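Local coordinates for protein kallistatin (Homo sapiens, PDB 6F4V) that inhibits tissue kallikrein as a serpin, forming a stable equimolar complex with the protease while being cleaved at its reactive site, at residues G94-S100 with L160-N165; E312-H318 with A334-K340. All coordinates share one frame; numbering follows the deposited sequence.

Interaction 1: G94-S100 with L160-N165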
loop_
_atom_site.group_PDB
_atom_site.type_symbol
_atom_site.label_atom_id
_atom_site.label_comp_id
_atom_site.label_asym_id
_atom_site.label_seq_id
_atom_site.Cartn_x
_atom_site.Cartn_y
_atom_site.Cartn_z
ATOM N N GLY A 94 -8.816 -1.772 8.622
ATOM C CA GLY A 94 -9.861 -2.699 9.019
ATOM C C GLY A 94 -10.031 -3.786 7.976
ATOM O O GLY A 94 -9.519 -3.673 6.854
ATOM N N SER A 95 -10.756 -4.824 8.365
ATOM C CA SER A 95 -10.952 -6.016 7.564
ATOM C C SER A 95 -12.398 -6.432 7.665
ATOM O O SER A 95 -13.055 -6.143 8.661
ATOM C CB SER A 95 -10.085 -7.148 8.112
ATOM O OG SER A 95 -8.696 -6.844 7.927
ATOM N N ALA A 96 -12.843 -7.213 6.693
ATOM C CA ALA A 96 -14.183 -7.748 6.708
ATOM C C ALA A 96 -14.257 -9.005 5.851
ATOM O O ALA A 96 -13.482 -9.175 4.883
ATOM C CB ALA A 96 -15.161 -6.695 6.205
ATOM N N LEU A 97 -15.187 -9.884 6.226
ATOM C CA LEU A 97 -15.526 -11.009 5.428
ATOM C C LEU A 97 -17.012 -10.876 5.075
ATOM O O LEU A 97 -17.867 -10.699 5.958
ATOM C CB LEU A 97 -15.329 -12.307 6.213
ATOM C CG LEU A 97 -13.931 -12.632 6.743
ATOM C CD1 LEU A 97 -14.015 -13.908 7.565
ATOM C CD2 LEU A 97 -12.953 -12.783 5.597
ATOM N N PHE A 98 -17.294 -10.975 3.794
ATOM C CA PHE A 98 -18.645 -11.054 3.285
ATOM C C PHE A 98 -18.922 -12.530 3.030
ATOM O O PHE A 98 -18.312 -13.130 2.164
ATOM C CB PHE A 98 -18.779 -10.167 2.050
ATOM C CG PHE A 98 -18.651 -8.724 2.377
ATOM C CD1 PHE A 98 -17.401 -8.123 2.457
ATOM C CD2 PHE A 98 -19.783 -7.956 2.650
ATOM C CE1 PHE A 98 -17.282 -6.784 2.783
ATOM C CE2 PHE A 98 -19.665 -6.617 2.989
ATOM C CZ PHE A 98 -18.414 -6.029 3.051
ATOM N N LEU A 99 -19.817 -13.106 3.838
ATOM C CA LEU A 99 -20.044 -14.544 3.905
ATOM C C LEU A 99 -21.360 -14.920 3.242
ATOM O O LEU A 99 -22.358 -14.256 3.461
ATOM C CB LEU A 99 -20.118 -14.959 5.366
ATOM C CG LEU A 99 -18.907 -14.649 6.242
ATOM C CD1 LEU A 99 -19.199 -15.044 7.678
ATOM C CD2 LEU A 99 -17.670 -15.360 5.724
ATOM N N SER A 100 -21.364 -15.990 2.458
ATOM C CA SER A 100 -22.600 -16.488 1.849
ATOM C C SER A 100 -23.632 -16.776 2.954
ATOM O O SER A 100 -23.299 -17.432 3.937
ATOM C CB SER A 100 -22.326 -17.764 1.038
ATOM O OG SER A 100 -23.523 -18.275 0.452
ATOM N N LEU A 160 -18.635 -17.633 -2.791
ATOM C CA LEU A 160 -19.220 -17.845 -1.465
ATOM C C LEU A 160 -18.615 -16.965 -0.365
ATOM O O LEU A 160 -19.127 -16.939 0.749
ATOM C CB LEU A 160 -19.056 -19.313 -1.074
ATOM C CG LEU A 160 -19.645 -20.344 -2.062
ATOM C CD1 LEU A 160 -19.153 -21.739 -1.680
ATOM C CD2 LEU A 160 -21.177 -20.291 -2.118
ATOM N N MET A 161 -17.515 -16.264 -0.662
ATOM C CA MET A 161 -16.930 -15.355 0.321
ATOM C C MET A 161 -16.071 -14.316 -0.381
ATOM O O MET A 161 -15.374 -14.625 -1.329
ATOM C CB MET A 161 -16.080 -16.130 1.348
ATOM C CG MET A 161 -15.512 -15.276 2.467
ATOM S SD MET A 161 -14.346 -16.193 3.498
ATOM C CE MET A 161 -12.806 -15.806 2.656
ATOM N N VAL A 162 -16.129 -13.084 0.111
ATOM C CA VAL A 162 -15.187 -12.066 -0.307
ATOM C C VAL A 162 -14.542 -11.496 0.949
ATOM O O VAL A 162 -15.236 -11.040 1.865
ATOM C CB VAL A 162 -15.852 -10.953 -1.123
ATOM C CG1 VAL A 162 -14.835 -9.869 -1.464
ATOM C CG2 VAL A 162 -16.456 -11.518 -2.385
ATOM N N LEU A 163 -13.215 -11.565 0.981
ATOM C CA LEU A 163 -12.413 -10.941 2.010
ATOM C C LEU A 163 -12.041 -9.558 1.523
ATOM O O LEU A 163 -11.700 -9.378 0.357
ATOM C CB LEU A 163 -11.167 -11.779 2.207
ATOM C CG LEU A 163 -10.086 -11.336 3.151
ATOM C CD1 LEU A 163 -9.412 -12.594 3.730
ATOM C CD2 LEU A 163 -9.063 -10.401 2.513
ATOM N N VAL A 164 -12.106 -8.575 2.414
ATOM C CA VAL A 164 -11.602 -7.257 2.108
ATOM C C VAL A 164 -10.840 -6.660 3.265
ATOM O O VAL A 164 -11.095 -6.952 4.449
ATOM C CB VAL A 164 -12.683 -6.252 1.643
ATOM C CG1 VAL A 164 -13.543 -6.842 0.558
ATOM C CG2 VAL A 164 -13.548 -5.784 2.792
ATOM N N ASN A 165 -9.887 -5.806 2.927
ATOM C CA ASN A 165 -9.415 -4.871 3.921
ATOM C C ASN A 165 -9.198 -3.521 3.323
ATOM O O ASN A 165 -9.259 -3.354 2.106
ATOM C CB ASN A 165 -8.191 -5.395 4.626
ATOM C CG ASN A 165 -6.939 -5.281 3.825
ATOM O OD1 ASN A 165 -6.876 -4.568 2.847
ATOM N ND2 ASN A 165 -5.907 -5.982 4.265
HETATM O O HOH W 1 -6.667 -7.896 6.488
#

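Interaction 2: E312-H318 with A334-K340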
loop_
_atom_site.group_PDB
_atom_site.type_symbol
_atom_site.label_atom_id
_atom_site.label_comp_id
_atom_site.label_asym_id
_atom_site.label_seq_id
_atom_site.Cartn_x
_atom_site.Cartn_y
_atom_site.Cartn_z
ATOM N N GLU A 312 -11.958 -22.548 -4.296
ATOM C CA GLU A 312 -10.783 -22.051 -5.001
ATOM C C GLU A 312 -10.789 -20.519 -5.098
ATOM O O GLU A 312 -11.826 -19.861 -4.910
ATOM C CB GLU A 312 -10.628 -22.772 -6.350
ATOM C CG GLU A 312 -11.572 -22.335 -7.421
ATOM C CD GLU A 312 -11.625 -23.312 -8.605
ATOM O OE1 GLU A 312 -10.607 -24.012 -8.891
ATOM O OE2 GLU A 312 -12.708 -23.362 -9.235
ATOM N N ALA A 313 -9.611 -19.965 -5.366
ATOM C CA ALA A 313 -9.469 -18.527 -5.542
ATOM C C ALA A 313 -10.244 -18.056 -6.761
ATOM O O ALA A 313 -10.258 -18.741 -7.770
ATOM C CB ALA A 313 -8.002 -18.163 -5.704
ATOM N N SER A 314 -10.902 -16.906 -6.643
ATOM C CA SER A 314 -11.523 -16.220 -7.748
ATOM C C SER A 314 -10.753 -14.885 -7.931
ATOM O O SER A 314 -9.524 -14.894 -7.926
ATOM C CB SER A 314 -13.031 -16.057 -7.531
ATOM O OG SER A 314 -13.662 -15.697 -8.766
ATOM N N LYS A 315 -11.431 -13.763 -8.119
ATOM C CA LYS A 315 -10.760 -12.512 -8.437
ATOM C C LYS A 315 -10.226 -11.852 -7.164
ATOM O O LYS A 315 -10.812 -11.994 -6.088
ATOM C CB LYS A 315 -11.726 -11.537 -9.131
ATOM C CG LYS A 315 -12.253 -11.966 -10.512
ATOM C CD LYS A 315 -11.174 -12.277 -11.545
ATOM C CE LYS A 315 -10.521 -11.004 -12.075
ATOM N NZ LYS A 315 -9.396 -11.296 -12.999
ATOM N N SER A 316 -9.150 -11.090 -7.322
ATOM C CA SER A 316 -8.561 -10.281 -6.234
ATOM C C SER A 316 -8.110 -8.935 -6.775
ATOM O O SER A 316 -7.308 -8.874 -7.734
ATOM C CB SER A 316 -7.363 -11.006 -5.574
ATOM O OG SER A 316 -6.758 -10.224 -4.531
ATOM N N PHE A 317 -8.649 -7.853 -6.196
ATOM C CA PHE A 317 -8.366 -6.498 -6.670
ATOM C C PHE A 317 -7.656 -5.686 -5.621
ATOM O O PHE A 317 -7.793 -5.945 -4.419
ATOM C CB PHE A 317 -9.663 -5.796 -7.085
ATOM C CG PHE A 317 -10.404 -6.526 -8.159
ATOM C CD1 PHE A 317 -9.942 -6.495 -9.490
ATOM C CD2 PHE A 317 -11.524 -7.283 -7.855
ATOM C CE1 PHE A 317 -10.624 -7.174 -10.501
ATOM C CE2 PHE A 317 -12.196 -7.983 -8.866
ATOM C CZ PHE A 317 -11.747 -7.926 -10.171
ATOM N N HIS A 318 -6.879 -4.720 -6.074
ATOM C CA HIS A 318 -6.293 -3.722 -5.192
ATOM C C HIS A 318 -6.412 -2.347 -5.853
ATOM O O HIS A 318 -6.070 -2.202 -7.019
ATOM C CB HIS A 318 -4.811 -4.012 -4.917
ATOM C CG HIS A 318 -4.201 -3.052 -3.943
ATOM N ND1 HIS A 318 -4.404 -3.157 -2.588
ATOM C CD2 HIS A 318 -3.419 -1.965 -4.129
ATOM C CE1 HIS A 318 -3.773 -2.162 -1.980
ATOM N NE2 HIS A 318 -3.176 -1.417 -2.897
ATOM N N ALA A 334 -7.519 -0.342 -0.713
ATOM C CA ALA A 334 -8.228 -1.519 -0.290
ATOM C C ALA A 334 -7.888 -2.712 -1.158
ATOM O O ALA A 334 -7.466 -2.553 -2.294
ATOM C CB ALA A 334 -9.720 -1.239 -0.320
ATOM N N THR A 335 -8.091 -3.900 -0.596
ATOM C CA THR A 335 -7.792 -5.167 -1.264
ATOM C C THR A 335 -8.970 -6.085 -1.065
ATOM O O THR A 335 -9.493 -6.180 0.042
ATOM C CB THR A 335 -6.549 -5.832 -0.612
ATOM O OG1 THR A 335 -5.442 -4.943 -0.690
ATOM C CG2 THR A 335 -6.193 -7.151 -1.285
ATOM N N SER A 336 -9.395 -6.743 -2.141
ATOM C CA SER A 336 -10.407 -7.784 -2.074
ATOM C C SER A 336 -9.815 -9.143 -2.463
ATOM O O SER A 336 -8.837 -9.217 -3.226
ATOM C CB SER A 336 -11.570 -7.458 -3.003
ATOM O OG SER A 336 -11.202 -7.593 -4.352
ATOM N N PHE A 337 -10.437 -10.201 -1.960
ATOM C CA PHE A 337 -10.122 -11.562 -2.386
ATOM C C PHE A 337 -11.392 -12.399 -2.351
ATOM O O PHE A 337 -11.945 -12.604 -1.281
ATOM C CB PHE A 337 -9.071 -12.198 -1.487
ATOM C CG PHE A 337 -8.467 -13.435 -2.068
ATOM C CD1 PHE A 337 -9.096 -14.671 -1.981
ATOM C CD2 PHE A 337 -7.293 -13.354 -2.757
ATOM C CE1 PHE A 337 -8.498 -15.792 -2.571
ATOM C CE2 PHE A 337 -6.710 -14.463 -3.326
ATOM C CZ PHE A 337 -7.314 -15.674 -3.245
ATOM N N ALA A 338 -11.809 -12.901 -3.514
ATOM C CA ALA A 338 -13.035 -13.662 -3.658
ATOM C C ALA A 338 -12.703 -15.147 -3.776
ATOM O O ALA A 338 -11.696 -15.535 -4.396
ATOM C CB ALA A 338 -13.812 -13.171 -4.872
ATOM N N ILE A 339 -13.552 -15.966 -3.141
ATOM C CA ILE A 339 -13.398 -17.411 -3.074
ATOM C C ILE A 339 -14.648 -18.005 -3.688
ATOM O O ILE A 339 -15.754 -17.596 -3.328
ATOM C CB ILE A 339 -13.352 -17.905 -1.618
ATOM C CG1 ILE A 339 -12.253 -17.229 -0.822
ATOM C CG2 ILE A 339 -13.205 -19.421 -1.543
ATOM C CD1 ILE A 339 -10.881 -17.615 -1.262
ATOM N N LYS A 340 -14.475 -18.960 -4.602
ATOM C CA LYS A 340 -15.615 -19.614 -5.264
ATOM C C LYS A 340 -15.562 -21.124 -5.048
ATOM O O LYS A 340 -14.600 -21.652 -4.500
ATOM C CB LYS A 340 -15.615 -19.285 -6.758
ATOM C CG LYS A 340 -14.437 -19.865 -7.515
ATOM C CD LYS A 340 -14.430 -19.435 -8.960
ATOM C CE LYS A 340 -13.427 -20.278 -9.745
ATOM N NZ LYS A 340 -12.751 -19.494 -10.798
HETATM O O HOH W 2 -12.732 -16.702 -11.167
HETATM O O HOH W 3 -12.503 -9.819 -5.317
#

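Interaction 1: G94-S100 with L160-N165
F98 turns the edge of its ring to V164: CE1 meets CG2 at 3.9 Å, close to the ring plane, and the carbonyl O of V162 lies by the same rim. V164 CG2 also touches A96 CB, so this one methyl spans two residues of the facing strand.

Leucines and M161 fill the opposite face of the sheet. L97 and L163 meet at an angle, with L97 CD2 reaching CB, CG and CD1 of L163, each at 4.0 Å. L99 and M161 lie alongside and point the same way. With CG anti to the backbone N (chi1 -176°), M161 sets that carbon 3.9 Å from L99 CD2; the bend at chi3 then carries CE to within 4.2 Å of L97 CD2. On the same face, one water joins S95 OG, at 2.7 Å, to N165 ND2, at 3.0 Å, while OD1 of N165 bonds to S35.

Paired backbone bonds hold the antiparallel register at A96–V164 and F98–V162; the bond from F98 N to V162 O, 2.8 Å, is nearly straight at 176°.

These are neighbouring strands in the large sheet A of the serpin fold. Helix 129-143 covers the F98 and V164 face through L135 and I136, helices 33-44 and 107-117 pack on the leucine face, and strand 120-124 bonds to the outer edge of 94-100.

Interaction 2: E312-H318 with A334-K340
Backbone bonds tie E312 to K340 reciprocally: E312 N to K340 O and K340 N to E312 O, each 2.8 Å. Next comes an irregularity: A338 gives its N-H to K315 O but takes one from S314 N, and the register beyond is shifted by one residue.

Hydroxyl bonds carry the middle. S316 OG, held anti to its own N (chi1 179°), donates to S336 O at 2.7 Å and also bonds to Y40. S336 OG accepts F317 N at 3.2 Å and shares a water with K315 O. At the far end H318 ND1 and T335 OG1 are 2.8 Å apart, the hydroxyl at the imidazole edge; T335 OG1 bonds to S35 as well.

Apolar contact is small: A313 CB sits 3.6 Å from F337 CZ.

The charged pair stops short of a salt bridge. K340 CE packs 3.2 Å from E312 OE2, and NZ reaches S314 OG through a water. An alanine in place of K340 would probably leave that water without its ammonium partner and the E312 carboxylate freer to turn.

Strand 328-340 antiparallel beside 312-324 is consistent with a cleaved serpin, its reactive-centre loop inserted as strand 4 of sheet A.

Overall arrangement
Following the chain from the N terminus, strand 89-100 runs out through helices 107-117 and 129-143 before strand 159-172 returns, and interaction 1 closes that long excursion. Interaction 2 comes later and closes the much shorter hairpin of strands 312-324 and 328-340. The two stand in series, neither nesting nor crossing. They meet side by side, their centres about 9 Å apart, because 160-165 and 334-340 are neighbours in the sheet: F337 N probably bonds to L163 O, and I339 N to M161 O, where L160 and M161 form a classic beta bulge opposite I339. Together they join four adjacent strands of sheet A, with the probable inserted loop between 159-172 and 312-324.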